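Local coordinates for hypothetical protein ST1444 (PDB 2EO0) that probably resolves Holliday junctions as a magnesium-dependent, structure-specific endonuclease, placing paired nicks in opposing strands of four-way DNA during genetic recombination, at residues 40-44 with 73-78; 50-55 with 135-139; 59-63 with 93-97. Residue numbers count along the deposited sequence, not the author numbering.

Along the chain the six segments run 40-44, 50-55, 59-63, 73-78, 93-97 and 135-139, so contact 1 alternates with each of the others, while contact 3 falls wholly between the two halves of contact 2. Contacts 2 and 3 use opposite ends of strand 53-61, their centres about 25 Å apart on opposite sides of the chain's centre. Contact 1 lies about 18 Å from contact 3 and 22 Å from contact 2, centre to centre, and meets contact 3 through Gln-74 and Lys-60. Contacts 1 and 3 both lie close to Asp-45 and Glu-58, which with Glu-15 are the probable magnesium ligands, whereas contact 2 packs the C-terminal helix near the second subunit.

Contact 1 (40-44 with 73-78); sequences KDHVP and EQAEGI
His-42 and Ile-78 dominate this meeting of a loop with helix 72-85, and Gln-74 comes next on the helix side. A short 3-10 segment at 40-41 leads into His-42 (phi/psi -108°/15°), after which Val-43 and Pro-44 are extended; residues 73-78 are regular helix. The closest CA pair is His-42 with Ile-78, 4.6 Å. With chi1 m, the imidazole lies against the helix so that Gly-77 CA sits over one face, 4.0 Å from the ring centroid and 26° off its normal, a CH-pi contact. A CB on Gly-77 would clash with His-42 ND1, so the close approach depends on the glycine. Ile-78 (chi1 p, chi2 t) places CG2 against the turning loop backbone, 3.5 Å from His-42 C, 3.8 Å from Asp-41 O and 4.4 Å from Pro-44 CD. Gln-74 (chi1 t, chi2 t) stretches alongside Asp-41, its CG 3.5 Å from Asp-41 O. Ile-78 also touches Glu-58, which like Asp-45 is a probable Mg(2+) ligand. Pro-44 and Asp-45 are the PD of the PD-(D/E)XK signature, so the contact sets this helix against the approach to the probable metal site. His-42 NE2 lies 3.2 Å from Glu-73 O at a poor angle for hydrogen bonding. Between residues 40-44 and 73-78 the contact therefore rests on van der Waals and CH-pi contacts, without a hydrogen bond or salt bridge.

Contact 2 (50-55 with 135-139); sequences KSGVII and VESKI
A type I' turn from Lys-50 to Val-53 closes a tight beta hairpin, with Lys-50 N to Val-53 O at 3.2 Å and Val-53 N to Lys-50 O at 2.9 Å; Gly-52 takes phi/psi of 85°/-8°, which suits glycine. Strand 53-55 then runs nearly antiparallel to helix 135-139 (154°), their axes 9.4 Å apart, with Val-53 and Ile-139 the closest CA pair at 6.4 Å. Val-53 and Ile-55 point toward the helix: Val-53 CG2 reaches Ile-139 CG1 at 4.0 Å, and Ile-55 CD1 reaches Val-135 CG2 at 3.7 Å. Lys-50, fully extended, passes Ile-139 CD1 (4.0 Å from its CG) to form a salt bridge from NZ to Glu-136 OE2, 2.8 Å; NZ also donates to Lys-25 O. Helix 128-143 thus packs on the hairpin end of the five-stranded sheet, where Phe-27 touches Lys-50, Ile-55 and Val-135, Lys-138 pairs with Glu-88, and the backbone of Ser-51 and Gly-52 hydrogen-bonds to the second subunit.

Contact 3 (59-63 with 93-97); sequences VKSRK and VKLPK
Lys-63 folds its aliphatic chain (chi1 m, chi2 m) across the Pro-96 ring, CD to CD 3.6 Å, and brings its CE to 3.4 Å from Lys-94 O. Next to this overlap, strands 59-61 and 93-95 lie side by side and parallel, axes 4.8 Å apart and 22° between directions. Lys-60 bridges Val-93, and Ser-61 bridges Lys-94 with CA atoms 4.8 Å apart. Lys-94 N donates to Lys-60 O (2.9 Å), and Arg-62 N donates to Lys-94 O (3.3 Å). CA-H...O contacts add Val-93 CA to Lys-60 O and Leu-95 CA to Arg-62 O, each 3.4 Å. Arg-62 CG touches Val-93 CG1 at 4.2 Å, while its guanidinium leaves to bond Tyr-69 O. Lys-60 and Val-93 point to one face of the sheet, Ser-61 and Lys-94 to the other. The side chain of Lys-60 then leads away from strand 93-95, its NZ making a weak hydrogen bond to Gln-74 and a long, weak ion pair with Glu-58. The two parallel strands are joined through helix 72-85 as a beta-alpha-beta crossover, and Glu-58, Val-59 and Lys-60 follow Asp-45 in the pattern of the PD-(D/E)XK nuclease core.

Contact 1 (40-44 with 73-78)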
# COMPACT_ATOMS: atom_id res chain seq x y z
N LYS A 40 15.26 0.75 -2.99
CA LYS A 40 14.76 1.91 -2.29
C LYS A 40 14.39 3.14 -3.14
O LYS A 40 13.29 3.67 -3.01
CB LYS A 40 15.81 2.28 -1.22
CG LYS A 40 15.63 3.61 -0.53
CD LYS A 40 16.17 3.57 0.91
CE LYS A 40 17.53 2.85 1.03
NZ LYS A 40 18.68 3.57 0.38
N ASP A 41 15.29 3.59 -4.02
CA ASP A 41 14.99 4.77 -4.82
C ASP A 41 13.79 4.66 -5.73
O ASP A 41 13.29 5.68 -6.20
CB ASP A 41 16.20 5.20 -5.63
CG ASP A 41 17.34 5.70 -4.75
OD1 ASP A 41 17.06 6.36 -3.72
OD2 ASP A 41 18.52 5.46 -5.09
N HIS A 42 13.30 3.45 -6.00
CA HIS A 42 12.13 3.33 -6.85
C HIS A 42 10.86 2.93 -6.11
O HIS A 42 9.88 2.54 -6.73
CB HIS A 42 12.38 2.37 -8.01
CG HIS A 42 13.46 2.84 -8.93
ND1 HIS A 42 13.75 2.21 -10.11
CD2 HIS A 42 14.30 3.89 -8.83
CE1 HIS A 42 14.74 2.86 -10.71
NE2 HIS A 42 15.09 3.88 -9.95
N VAL A 43 10.89 3.04 -4.78
CA VAL A 43 9.71 2.75 -3.98
C VAL A 43 9.25 4.06 -3.34
O VAL A 43 10.05 4.76 -2.72
CB VAL A 43 10.01 1.72 -2.87
CG1 VAL A 43 10.50 0.39 -3.49
CG2 VAL A 43 11.08 2.29 -1.92
N PRO A 44 7.97 4.43 -3.51
CA PRO A 44 7.47 5.68 -2.90
C PRO A 44 7.85 5.72 -1.42
O PRO A 44 7.87 4.69 -0.74
CB PRO A 44 5.96 5.59 -3.10
CG PRO A 44 5.83 4.83 -4.39
CD PRO A 44 6.90 3.73 -4.23
N GLU A 73 15.59 8.29 -13.96
CA GLU A 73 15.42 6.90 -13.60
C GLU A 73 14.61 6.69 -12.33
O GLU A 73 13.84 5.74 -12.24
CB GLU A 73 16.79 6.22 -13.48
CG GLU A 73 17.29 5.63 -14.81
CD GLU A 73 18.73 5.12 -14.77
OE1 GLU A 73 19.20 4.59 -13.74
OE2 GLU A 73 19.39 5.23 -15.82
N GLN A 74 14.79 7.58 -11.36
CA GLN A 74 14.05 7.48 -10.12
C GLN A 74 12.58 7.84 -10.35
O GLN A 74 11.69 7.21 -9.78
CB GLN A 74 14.64 8.42 -9.06
CG GLN A 74 13.67 8.76 -7.92
CD GLN A 74 14.35 9.50 -6.78
OE1 GLN A 74 14.09 10.67 -6.54
NE2 GLN A 74 15.24 8.81 -6.09
N ALA A 75 12.33 8.83 -11.20
CA ALA A 75 10.97 9.25 -11.47
C ALA A 75 10.23 8.20 -12.27
O ALA A 75 9.06 7.93 -12.02
CB ALA A 75 10.96 10.57 -12.23
N GLU A 76 10.90 7.61 -13.25
CA GLU A 76 10.23 6.61 -14.05
C GLU A 76 9.99 5.35 -13.24
O GLU A 76 8.99 4.66 -13.45
CB GLU A 76 11.05 6.34 -15.32
CG GLU A 76 11.16 7.57 -16.20
CD GLU A 76 12.04 7.37 -17.42
OE1 GLU A 76 12.94 6.50 -17.38
OE2 GLU A 76 11.83 8.09 -18.42
N GLY A 77 10.90 5.06 -12.31
CA GLY A 77 10.76 3.90 -11.44
C GLY A 77 9.56 3.98 -10.49
O GLY A 77 8.71 3.10 -10.49
N ILE A 78 9.49 5.01 -9.66
CA ILE A 78 8.36 5.12 -8.75
C ILE A 78 7.07 5.24 -9.55
O ILE A 78 5.99 4.90 -9.07
CB ILE A 78 8.50 6.34 -7.80
CG1 ILE A 78 8.83 7.59 -8.59
CG2 ILE A 78 9.61 6.09 -6.80
CD1 ILE A 78 9.30 8.76 -7.71

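Contact 2 (50-55 with 135-139)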
# COMPACT_ATOMS: atom_id res chain seq x y z
N LYS A 50 -6.54 3.76 2.56
CA LYS A 50 -7.71 4.07 3.32
C LYS A 50 -8.95 3.77 2.50
O LYS A 50 -9.12 4.31 1.40
CB LYS A 50 -7.73 5.54 3.76
CG LYS A 50 -8.96 5.86 4.64
CD LYS A 50 -8.96 7.29 5.20
CE LYS A 50 -10.22 7.50 6.07
NZ LYS A 50 -10.25 8.83 6.76
N SER A 51 -9.79 2.90 3.03
CA SER A 51 -11.05 2.56 2.37
C SER A 51 -10.91 2.12 0.91
O SER A 51 -11.72 2.46 0.08
CB SER A 51 -11.99 3.76 2.47
OG SER A 51 -11.97 4.32 3.79
N GLY A 52 -9.88 1.34 0.59
CA GLY A 52 -9.75 0.92 -0.79
C GLY A 52 -9.01 1.90 -1.70
O GLY A 52 -8.75 1.56 -2.87
N VAL A 53 -8.68 3.11 -1.23
CA VAL A 53 -7.94 4.04 -2.08
C VAL A 53 -6.45 4.00 -1.72
O VAL A 53 -6.07 3.95 -0.55
CB VAL A 53 -8.49 5.50 -1.97
CG1 VAL A 53 -7.56 6.49 -2.71
CG2 VAL A 53 -9.87 5.57 -2.60
N ILE A 54 -5.61 3.99 -2.75
CA ILE A 54 -4.16 3.91 -2.59
C ILE A 54 -3.50 5.24 -2.91
O ILE A 54 -3.68 5.76 -4.02
CB ILE A 54 -3.54 2.89 -3.60
CG1 ILE A 54 -4.18 1.50 -3.45
CG2 ILE A 54 -2.03 2.83 -3.43
CD1 ILE A 54 -3.79 0.53 -4.63
N ILE A 55 -2.75 5.79 -1.97
CA ILE A 55 -2.04 7.03 -2.27
C ILE A 55 -0.55 6.88 -2.01
O ILE A 55 -0.11 6.45 -0.93
CB ILE A 55 -2.63 8.26 -1.53
CG1 ILE A 55 -2.60 8.03 -0.03
CG2 ILE A 55 -4.10 8.51 -1.99
CD1 ILE A 55 -3.16 9.22 0.74
N VAL A 135 -8.30 13.09 -1.00
CA VAL A 135 -8.38 11.65 -0.84
C VAL A 135 -9.79 11.25 -0.43
O VAL A 135 -10.33 10.27 -0.94
CB VAL A 135 -7.37 11.13 0.21
CG1 VAL A 135 -7.53 9.63 0.36
CG2 VAL A 135 -5.94 11.46 -0.21
N GLU A 136 -10.39 11.99 0.50
CA GLU A 136 -11.74 11.69 0.95
C GLU A 136 -12.77 11.72 -0.17
O GLU A 136 -13.68 10.89 -0.18
CB GLU A 136 -12.20 12.68 2.03
CG GLU A 136 -11.60 12.44 3.40
CD GLU A 136 -11.79 10.99 3.85
OE1 GLU A 136 -12.80 10.38 3.43
OE2 GLU A 136 -10.93 10.49 4.62
N SER A 137 -12.63 12.66 -1.10
CA SER A 137 -13.57 12.77 -2.20
C SER A 137 -13.42 11.61 -3.16
O SER A 137 -14.36 11.28 -3.89
CB SER A 137 -13.40 14.11 -2.95
OG SER A 137 -12.29 14.09 -3.84
N LYS A 138 -12.25 10.97 -3.16
CA LYS A 138 -12.01 9.82 -4.02
C LYS A 138 -12.62 8.58 -3.40
O LYS A 138 -13.00 7.64 -4.10
CB LYS A 138 -10.51 9.63 -4.27
CG LYS A 138 -9.98 10.59 -5.34
CD LYS A 138 -8.66 10.11 -5.94
CE LYS A 138 -8.80 8.72 -6.60
NZ LYS A 138 -7.50 8.19 -7.12
N ILE A 139 -12.70 8.59 -2.08
CA ILE A 139 -13.32 7.49 -1.36
C ILE A 139 -14.80 7.58 -1.67
O ILE A 139 -15.43 6.59 -2.04
CB ILE A 139 -13.14 7.64 0.14
CG1 ILE A 139 -11.67 7.37 0.50
CG2 ILE A 139 -14.13 6.72 0.87
CD1 ILE A 139 -11.33 7.57 1.95

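Contact 3 (59-63 with 93-97)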
# COMPACT_ATOMS: atom_id res chain seq x y z
N VAL A 59 8.57 12.07 -0.95
CA VAL A 59 8.88 13.30 -0.25
C VAL A 59 10.30 13.80 -0.49
O VAL A 59 11.26 13.08 -0.32
CB VAL A 59 8.68 13.12 1.26
CG1 VAL A 59 8.93 14.46 1.99
CG2 VAL A 59 7.27 12.57 1.53
N LYS A 60 10.41 15.07 -0.89
CA LYS A 60 11.71 15.68 -1.13
C LYS A 60 11.83 16.94 -0.30
O LYS A 60 10.83 17.60 -0.01
CB LYS A 60 11.90 16.03 -2.62
CG LYS A 60 12.86 15.12 -3.38
CD LYS A 60 12.15 13.90 -3.95
CE LYS A 60 13.08 13.09 -4.85
NZ LYS A 60 14.16 12.46 -4.07
N SER A 61 13.06 17.25 0.09
CA SER A 61 13.35 18.46 0.86
C SER A 61 14.18 19.41 0.01
O SER A 61 15.30 19.09 -0.38
CB SER A 61 14.12 18.11 2.14
OG SER A 61 14.66 19.28 2.74
N ARG A 62 13.62 20.57 -0.31
CA ARG A 62 14.32 21.58 -1.11
C ARG A 62 14.30 22.93 -0.39
O ARG A 62 13.26 23.39 0.05
CB ARG A 62 13.66 21.72 -2.48
CG ARG A 62 13.62 20.44 -3.29
CD ARG A 62 15.01 19.93 -3.61
NE ARG A 62 14.95 18.98 -4.71
CZ ARG A 62 15.29 17.70 -4.63
NH1 ARG A 62 15.71 17.19 -3.49
NH2 ARG A 62 15.21 16.94 -5.71
N LYS A 63 15.46 23.57 -0.29
CA LYS A 63 15.52 24.84 0.43
C LYS A 63 16.00 26.06 -0.35
O LYS A 63 16.78 26.85 0.18
CB LYS A 63 16.37 24.67 1.68
CG LYS A 63 15.95 23.49 2.55
CD LYS A 63 14.43 23.43 2.70
CE LYS A 63 14.04 22.30 3.62
NZ LYS A 63 14.76 22.46 4.92
N VAL A 93 6.64 18.18 -1.26
CA VAL A 93 7.87 18.96 -1.08
C VAL A 93 7.91 19.78 0.20
O VAL A 93 6.97 20.49 0.53
CB VAL A 93 8.12 19.94 -2.24
CG1 VAL A 93 9.56 20.48 -2.16
CG2 VAL A 93 7.85 19.25 -3.59
N LYS A 94 9.02 19.68 0.92
CA LYS A 94 9.15 20.46 2.14
C LYS A 94 10.07 21.65 1.90
O LYS A 94 11.30 21.51 1.84
CB LYS A 94 9.69 19.59 3.29
CG LYS A 94 9.81 20.36 4.62
CD LYS A 94 8.47 20.98 5.04
CE LYS A 94 8.58 21.75 6.36
NZ LYS A 94 9.27 23.08 6.24
N LEU A 95 9.47 22.83 1.74
CA LEU A 95 10.24 24.04 1.55
C LEU A 95 10.60 24.53 2.94
O LEU A 95 10.10 24.02 3.94
CB LEU A 95 9.42 25.07 0.78
CG LEU A 95 9.07 24.52 -0.62
CD1 LEU A 95 8.13 25.48 -1.28
CD2 LEU A 95 10.33 24.32 -1.46
N PRO A 96 11.52 25.50 3.02
CA PRO A 96 11.93 26.02 4.33
C PRO A 96 10.79 26.29 5.33
O PRO A 96 10.84 25.84 6.48
CB PRO A 96 12.68 27.30 3.96
CG PRO A 96 13.35 26.92 2.67
CD PRO A 96 12.23 26.20 1.93
N LYS A 97 9.78 27.02 4.88
CA LYS A 97 8.67 27.39 5.76
C LYS A 97 7.35 26.75 5.38
O LYS A 97 6.30 27.14 5.90
CB LYS A 97 8.51 28.92 5.77
CG LYS A 97 9.78 29.72 6.16
CD LYS A 97 9.54 31.24 5.99
CE LYS A 97 10.77 32.10 6.31
NZ LYS A 97 10.98 32.32 7.77